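Local coordinates for protein 6-phosphogluconolactonase (Trypanosoma cruzi, PDB 6VYE) that probably hydrolyses 6-phosphoglucono-delta-lactone to 6-phosphogluconate, the second step of the oxidative pentose phosphate pathway, at residues I48-G53 / M58-L63; R78-D83 / P159-V164; D83-P88 / E93-M98; S124-N129 / K203-T208; G180-S185 / V191-P196. All coordinates share one frame; numbering follows the deposited sequence.

In the fold
All five contacts bear on one mixed, Rossmann-like sheet. Contacts 1 and 2 adjoin on neighbouring strands 46-50 and 77-85, with centres about 12 Å apart. Contact 3 shares Asp83 with contact 2 and joins the end of strand 77-85 to the start of helix 95-104. Strand 206-209 of contact 4 runs antiparallel beside strand 77-85, and strand 191-194 of contact 5 closes that side of the sheet. Contacts 3 and 4, about 12 Å apart between centres, meet at the bound phosphate, which Arg85 and Arg206 hold together with His173 and which probably marks the pocket for the substrate's phosphate. Contacts 1 and 5, with centres about 22 Å apart, lie on opposite sides of the chain's centre.

Contact 1: residues I48-G53 / M58-L63; sequences IALSGG and MLYSLL
Tyr60 reaches from helix 54-66 to the end of strand 46-50 and meets Leu50 and Ser51 with the outer part of its ring. Its CG stands beside the backbone N and anti to the carbonyl carbon (chi1 -52°), which aims the side chain at the strand. CB and CG carry the ring across from helix to strand. Farther out, one ring face carries CD1 of Leu50 above it, displaced toward the rim, while CE1 touches Leu50 CD2 at 3.7 Å. CZ lies 3.8 Å from the same Leu50 CD2 and 3.4 Å from Ser51 O. At the tip, Tyr60 OH sits close to Leu50 CB, 3.2 Å away, and donates a short hydrogen bond of 2.5 Å to Ser51 O. The hydroxyl approaches that oxygen in the carbonyl plane and on a lone pair, with a C=O...donor angle of 136°. The segments belong to a beta-alpha unit of the Rossmann-like fold, joined through the glycine-rich turn at Gly52 and Gly53. Met98, Ala102 and Leu103 of helix 95-104 also pack on Tyr60. The contact thus joins apolar packing to one polar bond: the methyls of Leu50 help to set the tilt of the ring, and its hydroxyl satisfies a backbone carbonyl just where the strand ends, tying the start of the glycine-rich turn to the helix that follows it.

Contact 2: residues R78-D83 / P159-V164; sequences RFFFGD and PVFDIV
Phe80 and Phe161 form a T-shaped aromatic pair, the edge of Phe161 directed at the face of Phe80. The ring centroids are 5.3 Å apart and the planes stand at 86°, almost perpendicular. The leading atom is Phe161 CE1, which comes to 3.6 Å from Phe80 CG and 3.7 Å from Phe80 CB, so the edge presses on the root of the Phe80 ring rather than on its centre. Phe161 CZ follows, 4.1 Å from the same Phe80 CG. Both side chains place CG beside the backbone N and anti to the carbonyl carbon. For Phe80 this (chi1 -64°) carries the ring off the strand toward Phe161; for Phe161 the turn is somewhat wider (chi1 -83°), and its ring swings inward although its CB does not point straight at the partner. Strand 46-50 runs between strands 77-85 and 163-167, so the two rings bridge over it, with Phe161 also resting on Ser47. Tyr138, Leu145 and Leu146 of helix 128-146 cover Phe80 on this side of the sheet, whereas the flanking Phe79 and Phe81 turn to the other side and pack on helix 95-104.

Contact 3: residues D83-P88 / E93-M98; sequences DERLVP and ESNYNM. With PO4 (phosphate ion), chain D.
Glu84 takes the first two amides of helix 95-104 with its two carboxylate oxygens, in a strand-to-helix connection where Ser94 is the N-cap residue. Glu84 OE1 accepts from Asn95 N (2.8 Å) and OE2 from Tyr96 N (2.9 Å), each on its syn lone pair, so one side chain satisfies both. The next amide, Asn97 N, is taken by Ser94 OG at 3.0 Å, the capping bond. OE1 has a second donor, Arg85 N, on its anti lone pair, and a water bridges OE2 to Ser94 OG. The Glu84 chain bends at chi2 (55°), which turns the carboxylate to the helix start, and three amide donors, with the water, restrain its rotation. Asn95 adds a further link: its ND2 donates to Asp83 O at 3.0 Å, with the acceptor in the amide plane but the donor far above the carbonyl plane, 62° out of it. Asp83 itself turns OD2 to Ser176. The guanidinium of Arg85 is divided between protein and ligand. NH1 donates to Glu93 O at 2.7 Å and NH2 to phosphate O4 at 3.0 Å; Arg206 and His173 hold the same ion. Asn95 OD1 lies over one face of this guanidinium, displaced toward its rim. Farther along the loop, the methyl CG2 of Val87 packs 3.8 Å from Ser94 N.

Contact 4: residues S124-N129 / K203-T208; sequences SKVACN and KVWRVT. With PO4 (phosphate ion), chain D.
Oxygen O4 of the bound phosphate is gripped by Arg206, chain neighbour of the Trp205 that meets Val126 and Cys128 across this contact. Arg206 NH2 donates to phosphate O4 at 2.6 Å, NH1 adds a weak bond to the same oxygen, and NH1 also binds phosphate O1 at 2.9 Å. The phosphorus lies near the guanidinium plane, at the edge of the group; Arg85 shares O4, and His173 NE2 also bonds to the ion. The ion probably comes from the crystallisation liquor, yet this basic cluster is consistent with a pocket for the substrate's phosphate. A weak bond from Arg206 NE to Val204 O and a bond from NH1 to Ser176 OG help to fix the arginine. In the alpha/beta fold, strand 206-209 pairs antiparallel with strand 77-85, and its entrance sends Arg206 to one side and Trp205 to the other, toward the start of helix 128-146. There Ala127 C and Cys128 CA cover one indole face at the helix N-terminus. Cys128 CA sits 4.0 Å from the centroid of the six-membered ring of Trp205, 20° off its normal, a CH-pi contact. Chi1 of Cys128 (-171°) turns SG away from the backbone N and brings the sulfur obliquely to the same ring, 4.5 Å from the centroid, while Cys128 CB touches Trp205 CZ2 at 3.7 Å. At the pyrrole end Val126 O approaches Trp205 CD1 at 3.6 Å, and Val126 CG1 packs 4.0 Å from Trp205 CB. Phe195 meets the indole edge-to-face.

Contact 5: residues G180-S185 / V191-P196; sequences GSQAES and VSVGFP
Gln182 and Val193 pack side chain against side chain where a type I beta turn, Ser181 to Glu184, lies along strand 191-194, the outermost strand on this side of the sheet. The glutamine chain is bent at chi2 (80°) and folds over the valine, so that CB, CG, CD and OE1 all come near one branch, CG2; the closest is Gln182 OE1 at 3.6 Å from Val193 CG2. The two chains run at a slant to each other, and Gln182 also touches Trp205 and Cys128. Next to them, Ala183 CB and Ser192 CB point at one another, 4.1 Å apart. Ser192 OG turns toward the turn backbone and lies 3.6 Å from Gln182 C. Ser181 packs its CB against Gly194 CA at 3.8 Å and sends its hydroxyl away, to Phe178 O. One backbone link joins turn and strand, a weak hydrogen bond of 3.3 Å from Ala183 N to Val193 O, whereas the other edge of the strand is bonded regularly to strand 206-209. The turn is closed by Glu184 N to Ser181 O at 2.9 Å. Glu184 itself leans away from the strand and ties the turn to the residue before it: Gly180 N donates to Glu184 OE1 at 2.8 Å in a practically straight bond (179°), coming from above the carboxylate plane.

Contact 1: residues I48-G53 / M58-L63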
# COMPACT_ATOMS: atom_id res chain seq x y z
N ILE A 48 -1.32 1.83 9.63
CA ILE A 48 -1.78 1.38 8.29
C ILE A 48 -1.14 2.26 7.20
O ILE A 48 -1.14 3.46 7.34
CB ILE A 48 -3.31 1.37 8.22
CG1 ILE A 48 -3.76 0.74 6.91
CG2 ILE A 48 -3.89 2.77 8.43
CD1 ILE A 48 -5.17 0.26 6.91
N ALA A 49 -0.67 1.67 6.11
CA ALA A 49 -0.21 2.42 4.93
C ALA A 49 -1.29 2.25 3.87
O ALA A 49 -1.56 1.06 3.50
CB ALA A 49 1.14 1.94 4.48
N LEU A 50 -1.91 3.37 3.47
CA LEU A 50 -3.07 3.41 2.55
C LEU A 50 -2.55 3.37 1.11
O LEU A 50 -1.50 3.92 0.86
CB LEU A 50 -3.89 4.68 2.79
CG LEU A 50 -4.45 4.90 4.18
CD1 LEU A 50 -5.26 6.19 4.24
CD2 LEU A 50 -5.32 3.74 4.58
N SER A 51 -3.28 2.73 0.20
CA SER A 51 -3.09 2.89 -1.26
C SER A 51 -4.11 3.90 -1.82
O SER A 51 -5.16 4.16 -1.15
CB SER A 51 -3.22 1.56 -1.95
OG SER A 51 -4.49 1.03 -1.61
N GLY A 52 -3.81 4.46 -2.99
CA GLY A 52 -4.76 5.28 -3.79
C GLY A 52 -5.58 4.42 -4.75
O GLY A 52 -5.45 3.19 -4.72
N GLY A 53 -6.43 5.05 -5.57
CA GLY A 53 -7.32 4.34 -6.51
C GLY A 53 -8.76 4.27 -6.03
O GLY A 53 -9.08 4.79 -4.91
N MET A 58 -13.43 3.52 -2.01
CA MET A 58 -14.71 2.94 -1.54
C MET A 58 -14.51 2.28 -0.18
O MET A 58 -15.43 2.37 0.62
CB MET A 58 -15.25 1.93 -2.54
CG MET A 58 -15.80 2.62 -3.75
SD MET A 58 -16.03 1.43 -5.05
CE MET A 58 -17.43 0.55 -4.35
N LEU A 59 -13.38 1.58 0.03
CA LEU A 59 -13.03 0.99 1.34
C LEU A 59 -13.00 2.11 2.39
O LEU A 59 -13.58 1.93 3.44
CB LEU A 59 -11.70 0.23 1.19
CG LEU A 59 -10.93 -0.11 2.46
CD1 LEU A 59 -11.77 -0.91 3.41
CD2 LEU A 59 -9.64 -0.86 2.14
N TYR A 60 -12.41 3.26 2.09
CA TYR A 60 -12.24 4.36 3.07
C TYR A 60 -13.58 5.03 3.37
O TYR A 60 -13.78 5.42 4.56
CB TYR A 60 -11.19 5.38 2.62
CG TYR A 60 -9.86 4.81 2.23
CD1 TYR A 60 -9.43 3.59 2.69
CD2 TYR A 60 -9.02 5.53 1.38
CE1 TYR A 60 -8.19 3.08 2.33
CE2 TYR A 60 -7.82 5.01 0.96
CZ TYR A 60 -7.39 3.79 1.44
OH TYR A 60 -6.19 3.32 1.01
N SER A 61 -14.48 5.10 2.38
CA SER A 61 -15.85 5.64 2.55
C SER A 61 -16.65 4.65 3.39
O SER A 61 -17.44 5.09 4.22
CB SER A 61 -16.55 5.87 1.24
OG SER A 61 -15.68 6.61 0.40
N LEU A 62 -16.46 3.36 3.15
CA LEU A 62 -17.10 2.30 3.96
C LEU A 62 -16.64 2.42 5.42
O LEU A 62 -17.53 2.43 6.28
CB LEU A 62 -16.76 0.95 3.31
CG LEU A 62 -17.43 -0.27 3.92
CD1 LEU A 62 -18.94 -0.07 4.13
CD2 LEU A 62 -17.16 -1.48 3.03
N LEU A 63 -15.33 2.56 5.70
CA LEU A 63 -14.78 2.73 7.08
C LEU A 63 -15.43 3.95 7.74
O LEU A 63 -15.76 3.88 8.95
CB LEU A 63 -13.25 2.87 7.04
CG LEU A 63 -12.48 1.59 6.73
CD1 LEU A 63 -11.02 1.86 6.36
CD2 LEU A 63 -12.54 0.63 7.89

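Contact 2: residues R78-D83 / P159-V164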
# COMPACT_ATOMS: atom_id res chain seq x y z
N ARG A 78 -3.47 4.68 12.84
CA ARG A 78 -2.60 5.80 12.42
C ARG A 78 -2.34 5.59 10.93
O ARG A 78 -1.80 4.53 10.53
CB ARG A 78 -1.35 5.86 13.30
CG ARG A 78 -0.63 7.18 13.22
CD ARG A 78 0.76 7.06 13.87
NE ARG A 78 0.66 6.87 15.32
CZ ARG A 78 0.38 7.83 16.21
NH1 ARG A 78 0.13 9.07 15.84
NH2 ARG A 78 0.30 7.53 17.49
N PHE A 79 -2.83 6.54 10.15
CA PHE A 79 -2.92 6.47 8.69
C PHE A 79 -1.65 7.08 8.08
O PHE A 79 -1.42 8.30 8.23
CB PHE A 79 -4.20 7.17 8.22
CG PHE A 79 -5.49 6.51 8.66
CD1 PHE A 79 -6.02 5.48 7.92
CD2 PHE A 79 -6.17 6.97 9.78
CE1 PHE A 79 -7.20 4.86 8.32
CE2 PHE A 79 -7.35 6.36 10.18
CZ PHE A 79 -7.89 5.34 9.40
N PHE A 80 -0.91 6.25 7.38
CA PHE A 80 0.27 6.60 6.54
C PHE A 80 -0.09 6.29 5.09
O PHE A 80 -1.13 5.73 4.84
CB PHE A 80 1.46 5.76 6.97
CG PHE A 80 1.96 6.01 8.38
CD1 PHE A 80 1.34 5.43 9.47
CD2 PHE A 80 3.08 6.80 8.60
CE1 PHE A 80 1.79 5.65 10.77
CE2 PHE A 80 3.51 7.05 9.90
CZ PHE A 80 2.86 6.48 10.98
N PHE A 81 0.79 6.64 4.16
CA PHE A 81 0.58 6.40 2.72
C PHE A 81 1.69 5.49 2.22
O PHE A 81 2.86 5.75 2.55
CB PHE A 81 0.49 7.72 1.97
CG PHE A 81 -0.76 8.47 2.34
CD1 PHE A 81 -1.92 8.30 1.61
CD2 PHE A 81 -0.79 9.22 3.51
CE1 PHE A 81 -3.08 8.96 1.98
CE2 PHE A 81 -1.97 9.83 3.91
CZ PHE A 81 -3.11 9.72 3.13
N GLY A 82 1.29 4.43 1.51
CA GLY A 82 2.23 3.51 0.85
C GLY A 82 2.93 4.22 -0.28
O GLY A 82 4.03 3.84 -0.61
N ASP A 83 2.24 5.17 -0.91
CA ASP A 83 2.82 6.07 -1.92
C ASP A 83 1.99 7.36 -1.98
O ASP A 83 0.83 7.42 -1.46
CB ASP A 83 2.94 5.40 -3.30
CG ASP A 83 1.64 5.14 -4.00
OD1 ASP A 83 0.61 4.95 -3.30
OD2 ASP A 83 1.66 5.10 -5.26
N PRO A 159 10.94 0.40 9.96
CA PRO A 159 9.68 0.45 10.68
C PRO A 159 8.87 -0.79 10.29
O PRO A 159 8.98 -1.28 9.19
CB PRO A 159 9.04 1.77 10.24
CG PRO A 159 9.60 1.97 8.85
CD PRO A 159 11.01 1.39 8.87
N VAL A 160 8.10 -1.30 11.24
CA VAL A 160 7.26 -2.50 11.07
C VAL A 160 5.82 -2.00 11.09
O VAL A 160 5.36 -1.58 12.15
CB VAL A 160 7.57 -3.57 12.13
CG1 VAL A 160 6.59 -4.74 12.09
CG2 VAL A 160 8.98 -4.09 11.96
N PHE A 161 5.21 -1.91 9.92
CA PHE A 161 3.78 -1.53 9.76
C PHE A 161 2.90 -2.69 10.23
O PHE A 161 3.25 -3.86 10.05
CB PHE A 161 3.50 -1.11 8.32
CG PHE A 161 3.85 0.32 8.02
CD1 PHE A 161 2.95 1.33 8.26
CD2 PHE A 161 5.08 0.66 7.48
CE1 PHE A 161 3.25 2.63 7.91
CE2 PHE A 161 5.40 1.96 7.16
CZ PHE A 161 4.51 2.96 7.44
N ASP A 162 1.82 -2.36 10.94
CA ASP A 162 0.78 -3.35 11.29
C ASP A 162 0.04 -3.77 10.01
O ASP A 162 -0.13 -4.98 9.81
CB ASP A 162 -0.18 -2.75 12.32
CG ASP A 162 0.46 -2.53 13.66
OD1 ASP A 162 1.00 -3.54 14.23
OD2 ASP A 162 0.51 -1.36 14.09
N ILE A 163 -0.40 -2.82 9.17
CA ILE A 163 -1.18 -3.14 7.96
C ILE A 163 -0.55 -2.42 6.78
O ILE A 163 -0.28 -1.20 6.88
CB ILE A 163 -2.67 -2.82 8.12
CG1 ILE A 163 -3.24 -3.40 9.42
CG2 ILE A 163 -3.43 -3.29 6.90
CD1 ILE A 163 -4.70 -3.15 9.65
N VAL A 164 -0.34 -3.13 5.67
CA VAL A 164 -0.05 -2.45 4.39
C VAL A 164 -1.13 -2.84 3.38
O VAL A 164 -1.30 -4.03 3.11
CB VAL A 164 1.36 -2.77 3.88
CG1 VAL A 164 1.54 -2.22 2.47
CG2 VAL A 164 2.41 -2.22 4.84

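Contact 3: residues D83-P88 / E93-M98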
# COMPACT_ATOMS: atom_id res chain seq x y z
N ASP A 83 2.24 5.17 -0.91
CA ASP A 83 2.82 6.07 -1.92
C ASP A 83 1.99 7.36 -1.98
O ASP A 83 0.83 7.42 -1.46
CB ASP A 83 2.94 5.40 -3.30
CG ASP A 83 1.64 5.14 -4.00
OD1 ASP A 83 0.61 4.95 -3.30
OD2 ASP A 83 1.66 5.10 -5.26
N GLU A 84 2.61 8.35 -2.62
CA GLU A 84 2.01 9.67 -2.86
C GLU A 84 2.62 10.24 -4.13
O GLU A 84 3.85 10.13 -4.29
CB GLU A 84 2.27 10.61 -1.68
CG GLU A 84 1.53 11.93 -1.82
CD GLU A 84 0.02 11.78 -2.03
OE1 GLU A 84 -0.40 11.43 -3.19
OE2 GLU A 84 -0.71 11.98 -1.04
N ARG A 85 1.79 10.87 -4.95
CA ARG A 85 2.19 11.68 -6.13
C ARG A 85 2.69 13.02 -5.63
O ARG A 85 2.04 13.59 -4.73
CB ARG A 85 1.00 11.84 -7.08
CG ARG A 85 0.65 10.54 -7.79
CD ARG A 85 -0.12 9.58 -6.90
NE ARG A 85 -0.75 8.54 -7.71
CZ ARG A 85 -1.84 8.70 -8.44
NH1 ARG A 85 -2.49 9.86 -8.48
NH2 ARG A 85 -2.29 7.69 -9.15
N LEU A 86 3.82 13.49 -6.14
CA LEU A 86 4.36 14.83 -5.82
C LEU A 86 3.61 15.84 -6.68
O LEU A 86 4.13 16.32 -7.70
CB LEU A 86 5.88 14.83 -6.01
CG LEU A 86 6.58 14.08 -4.88
CD1 LEU A 86 7.98 13.60 -5.26
CD2 LEU A 86 6.62 14.96 -3.64
N VAL A 87 2.36 16.05 -6.28
CA VAL A 87 1.41 17.07 -6.78
C VAL A 87 0.85 17.77 -5.54
O VAL A 87 1.06 17.32 -4.41
CB VAL A 87 0.31 16.43 -7.65
CG1 VAL A 87 0.88 15.77 -8.90
CG2 VAL A 87 -0.53 15.43 -6.87
N PRO A 88 0.20 18.94 -5.68
CA PRO A 88 -0.33 19.63 -4.51
C PRO A 88 -1.26 18.70 -3.70
O PRO A 88 -1.90 17.88 -4.27
CB PRO A 88 -1.04 20.85 -5.13
CG PRO A 88 -0.23 21.09 -6.38
CD PRO A 88 0.01 19.70 -6.93
N GLU A 93 -4.94 14.31 -8.30
CA GLU A 93 -3.97 13.18 -8.35
C GLU A 93 -3.33 12.91 -6.98
O GLU A 93 -2.45 12.02 -6.92
CB GLU A 93 -2.90 13.45 -9.41
CG GLU A 93 -3.33 13.04 -10.81
CD GLU A 93 -2.70 13.83 -11.96
OE1 GLU A 93 -1.57 14.33 -11.77
OE2 GLU A 93 -3.34 13.93 -13.05
N SER A 94 -3.73 13.62 -5.91
CA SER A 94 -3.21 13.42 -4.53
C SER A 94 -3.92 12.23 -3.86
O SER A 94 -5.15 12.27 -3.76
CB SER A 94 -3.35 14.67 -3.71
OG SER A 94 -3.09 14.43 -2.33
N ASN A 95 -3.18 11.22 -3.40
CA ASN A 95 -3.75 10.11 -2.58
C ASN A 95 -4.29 10.67 -1.25
O ASN A 95 -5.37 10.25 -0.78
CB ASN A 95 -2.72 9.00 -2.34
CG ASN A 95 -2.36 8.24 -3.61
OD1 ASN A 95 -3.14 8.19 -4.54
ND2 ASN A 95 -1.20 7.63 -3.66
N TYR A 96 -3.59 11.63 -0.67
CA TYR A 96 -4.02 12.29 0.59
C TYR A 96 -5.37 13.00 0.37
O TYR A 96 -6.31 12.79 1.19
CB TYR A 96 -2.94 13.21 1.14
CG TYR A 96 -3.44 13.99 2.32
CD1 TYR A 96 -3.94 13.32 3.42
CD2 TYR A 96 -3.51 15.37 2.31
CE1 TYR A 96 -4.47 14.00 4.50
CE2 TYR A 96 -4.03 16.07 3.39
CZ TYR A 96 -4.50 15.38 4.49
OH TYR A 96 -5.02 16.00 5.58
N ASN A 97 -5.51 13.75 -0.73
CA ASN A 97 -6.77 14.48 -1.05
C ASN A 97 -7.96 13.50 -1.09
O ASN A 97 -9.04 13.81 -0.46
CB ASN A 97 -6.66 15.24 -2.37
CG ASN A 97 -7.92 15.99 -2.72
OD1 ASN A 97 -8.35 16.85 -1.96
ND2 ASN A 97 -8.54 15.66 -3.84
N MET A 98 -7.79 12.36 -1.75
CA MET A 98 -8.86 11.34 -1.91
C MET A 98 -9.20 10.72 -0.53
O MET A 98 -10.39 10.63 -0.18
CB MET A 98 -8.43 10.26 -2.92
CG MET A 98 -9.42 9.11 -3.06
SD MET A 98 -9.25 7.74 -1.82
CE MET A 98 -7.97 6.73 -2.57
P PO4 D . -0.58 4.31 -10.28
O1 PO4 D . 0.51 3.90 -9.24
O2 PO4 D . -1.93 3.98 -9.73
O3 PO4 D . -0.43 3.55 -11.57
O4 PO4 D . -0.43 5.80 -10.56
O HOH W 1 -0.82 14.93 -0.63

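Contact 4: residues S124-N129 / K203-T208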
# COMPACT_ATOMS: atom_id res chain seq x y z
N SER A 124 9.66 24.73 -10.04
CA SER A 124 8.88 24.85 -11.31
C SER A 124 8.53 23.45 -11.83
O SER A 124 7.36 23.24 -12.21
CB SER A 124 9.64 25.65 -12.34
OG SER A 124 11.02 25.30 -12.33
N LYS A 125 9.50 22.53 -11.86
CA LYS A 125 9.31 21.12 -12.30
C LYS A 125 9.97 20.19 -11.27
O LYS A 125 11.21 20.29 -11.09
CB LYS A 125 9.90 20.93 -13.71
CG LYS A 125 8.91 20.99 -14.88
CD LYS A 125 9.31 21.97 -15.99
CE LYS A 125 10.64 21.65 -16.66
NZ LYS A 125 10.56 20.46 -17.53
N VAL A 126 9.17 19.33 -10.63
CA VAL A 126 9.66 18.31 -9.65
C VAL A 126 10.62 17.38 -10.39
O VAL A 126 10.26 16.91 -11.46
CB VAL A 126 8.51 17.52 -9.00
CG1 VAL A 126 9.02 16.39 -8.12
CG2 VAL A 126 7.59 18.44 -8.20
N ALA A 127 11.81 17.17 -9.83
CA ALA A 127 12.84 16.27 -10.37
C ALA A 127 13.16 15.20 -9.31
O ALA A 127 12.64 15.31 -8.15
CB ALA A 127 14.08 17.05 -10.76
N CYS A 128 13.98 14.22 -9.70
CA CYS A 128 14.39 13.06 -8.88
C CYS A 128 14.87 13.51 -7.49
O CYS A 128 14.45 12.88 -6.50
CB CYS A 128 15.48 12.24 -9.55
SG CYS A 128 15.80 10.68 -8.70
N ASN A 129 15.68 14.57 -7.42
CA ASN A 129 16.34 15.01 -6.16
C ASN A 129 15.29 15.57 -5.19
O ASN A 129 15.50 15.41 -3.98
CB ASN A 129 17.44 16.05 -6.37
CG ASN A 129 18.31 16.20 -5.14
OD1 ASN A 129 19.01 15.27 -4.76
ND2 ASN A 129 18.23 17.35 -4.49
N LYS A 203 1.96 11.04 -14.98
CA LYS A 203 3.41 11.19 -15.21
C LYS A 203 3.99 12.18 -14.21
O LYS A 203 4.41 13.28 -14.62
CB LYS A 203 3.66 11.67 -16.64
CG LYS A 203 3.10 10.74 -17.69
CD LYS A 203 3.64 9.34 -17.59
CE LYS A 203 3.31 8.52 -18.82
NZ LYS A 203 3.88 7.15 -18.71
N VAL A 204 3.99 11.79 -12.94
CA VAL A 204 4.56 12.57 -11.81
C VAL A 204 5.44 11.63 -10.99
O VAL A 204 5.18 10.40 -10.95
CB VAL A 204 3.45 13.22 -10.96
CG1 VAL A 204 2.69 14.28 -11.76
CG2 VAL A 204 2.48 12.18 -10.40
N TRP A 205 6.47 12.21 -10.37
CA TRP A 205 7.34 11.54 -9.40
C TRP A 205 6.47 11.06 -8.22
O TRP A 205 5.45 11.75 -7.90
CB TRP A 205 8.45 12.49 -8.97
CG TRP A 205 9.61 12.46 -9.92
CD1 TRP A 205 9.95 13.38 -10.86
CD2 TRP A 205 10.59 11.41 -10.00
NE1 TRP A 205 11.07 12.97 -11.53
CE2 TRP A 205 11.49 11.78 -11.02
CE3 TRP A 205 10.79 10.21 -9.32
CZ2 TRP A 205 12.57 10.97 -11.39
CZ3 TRP A 205 11.86 9.42 -9.68
CH2 TRP A 205 12.74 9.79 -10.70
N ARG A 206 6.83 9.93 -7.62
CA ARG A 206 6.11 9.43 -6.43
C ARG A 206 7.12 9.08 -5.36
O ARG A 206 8.30 8.76 -5.70
CB ARG A 206 5.26 8.21 -6.75
CG ARG A 206 4.13 8.51 -7.73
CD ARG A 206 4.47 7.97 -9.07
NE ARG A 206 3.37 8.10 -10.00
CZ ARG A 206 2.43 7.20 -10.20
NH1 ARG A 206 2.37 6.11 -9.46
NH2 ARG A 206 1.49 7.42 -11.11
N VAL A 207 6.69 9.28 -4.11
CA VAL A 207 7.39 8.73 -2.92
C VAL A 207 6.66 7.42 -2.65
O VAL A 207 5.45 7.42 -2.84
CB VAL A 207 7.32 9.73 -1.75
CG1 VAL A 207 7.91 9.15 -0.48
CG2 VAL A 207 8.00 11.04 -2.13
N THR A 208 7.38 6.37 -2.29
CA THR A 208 6.81 5.02 -2.14
C THR A 208 7.55 4.30 -1.02
O THR A 208 8.78 4.51 -0.87
CB THR A 208 6.83 4.22 -3.47
OG1 THR A 208 6.18 2.97 -3.27
CG2 THR A 208 8.21 3.96 -4.02
P PO4 D . -0.58 4.31 -10.28
O1 PO4 D . 0.51 3.90 -9.24
O2 PO4 D . -1.93 3.98 -9.73
O3 PO4 D . -0.43 3.55 -11.57
O4 PO4 D . -0.43 5.80 -10.56

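Contact 5: residues G180-S185 / V191-P196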
# COMPACT_ATOMS: atom_id res chain seq x y z
N GLY A 180 12.55 -0.46 -13.11
CA GLY A 180 13.29 0.74 -13.53
C GLY A 180 13.34 1.81 -12.45
O GLY A 180 14.06 2.81 -12.63
N SER A 181 12.59 1.65 -11.35
CA SER A 181 12.59 2.69 -10.29
C SER A 181 13.70 2.40 -9.29
O SER A 181 14.09 1.21 -9.11
CB SER A 181 11.26 2.78 -9.61
OG SER A 181 11.00 1.58 -8.92
N GLN A 182 14.13 3.48 -8.63
CA GLN A 182 14.99 3.50 -7.42
C GLN A 182 14.41 2.52 -6.40
O GLN A 182 15.18 1.85 -5.72
CB GLN A 182 15.07 4.95 -6.93
CG GLN A 182 15.77 5.93 -7.91
CD GLN A 182 14.97 6.48 -9.08
OE1 GLN A 182 13.74 6.26 -9.22
NE2 GLN A 182 15.65 7.22 -9.95
N ALA A 183 13.08 2.38 -6.29
CA ALA A 183 12.42 1.44 -5.35
C ALA A 183 12.47 -0.02 -5.82
O ALA A 183 12.21 -0.93 -4.98
CB ALA A 183 10.99 1.89 -5.18
N GLU A 184 12.68 -0.27 -7.12
CA GLU A 184 12.38 -1.59 -7.73
C GLU A 184 12.86 -2.73 -6.82
O GLU A 184 12.05 -3.65 -6.63
CB GLU A 184 13.06 -1.78 -9.09
CG GLU A 184 12.90 -3.20 -9.64
CD GLU A 184 13.58 -3.43 -10.98
OE1 GLU A 184 13.88 -2.45 -11.66
OE2 GLU A 184 13.80 -4.59 -11.35
N SER A 185 14.10 -2.69 -6.32
CA SER A 185 14.72 -3.77 -5.50
C SER A 185 15.25 -3.23 -4.16
O SER A 185 16.16 -3.87 -3.58
CB SER A 185 15.87 -4.43 -6.27
OG SER A 185 15.63 -4.41 -7.67
N VAL A 191 11.72 3.87 2.58
CA VAL A 191 10.99 4.75 1.62
C VAL A 191 11.95 5.12 0.48
O VAL A 191 13.14 5.32 0.72
CB VAL A 191 10.49 6.04 2.30
CG1 VAL A 191 9.46 6.74 1.41
CG2 VAL A 191 9.95 5.80 3.71
N SER A 192 11.44 5.18 -0.74
CA SER A 192 12.23 5.54 -1.93
C SER A 192 11.30 6.26 -2.91
O SER A 192 10.28 6.85 -2.48
CB SER A 192 12.86 4.30 -2.51
OG SER A 192 13.80 4.65 -3.50
N VAL A 193 11.63 6.21 -4.20
CA VAL A 193 10.92 7.06 -5.20
C VAL A 193 10.71 6.22 -6.44
O VAL A 193 11.37 5.19 -6.61
CB VAL A 193 11.71 8.35 -5.50
CG1 VAL A 193 11.91 9.20 -4.26
CG2 VAL A 193 13.05 8.05 -6.14
N GLY A 194 9.78 6.65 -7.28
CA GLY A 194 9.49 5.98 -8.53
C GLY A 194 8.80 6.93 -9.46
O GLY A 194 8.04 7.83 -8.97
N PHE A 195 9.12 6.81 -10.74
CA PHE A 195 8.42 7.48 -11.85
C PHE A 195 7.69 6.39 -12.63
O PHE A 195 8.22 5.30 -12.83
CB PHE A 195 9.43 8.32 -12.66
CG PHE A 195 8.77 9.31 -13.57
CD1 PHE A 195 8.49 10.60 -13.14
CD2 PHE A 195 8.34 8.94 -14.84
CE1 PHE A 195 7.85 11.51 -13.97
CE2 PHE A 195 7.70 9.84 -15.67
CZ PHE A 195 7.45 11.12 -15.24
N PRO A 196 6.45 6.62 -13.10
CA PRO A 196 5.70 5.56 -13.77
C PRO A 196 6.35 5.18 -15.10
O PRO A 196 7.07 5.99 -15.69
CB PRO A 196 4.30 6.17 -13.93
CG PRO A 196 4.55 7.65 -13.93
CD PRO A 196 5.68 7.86 -12.96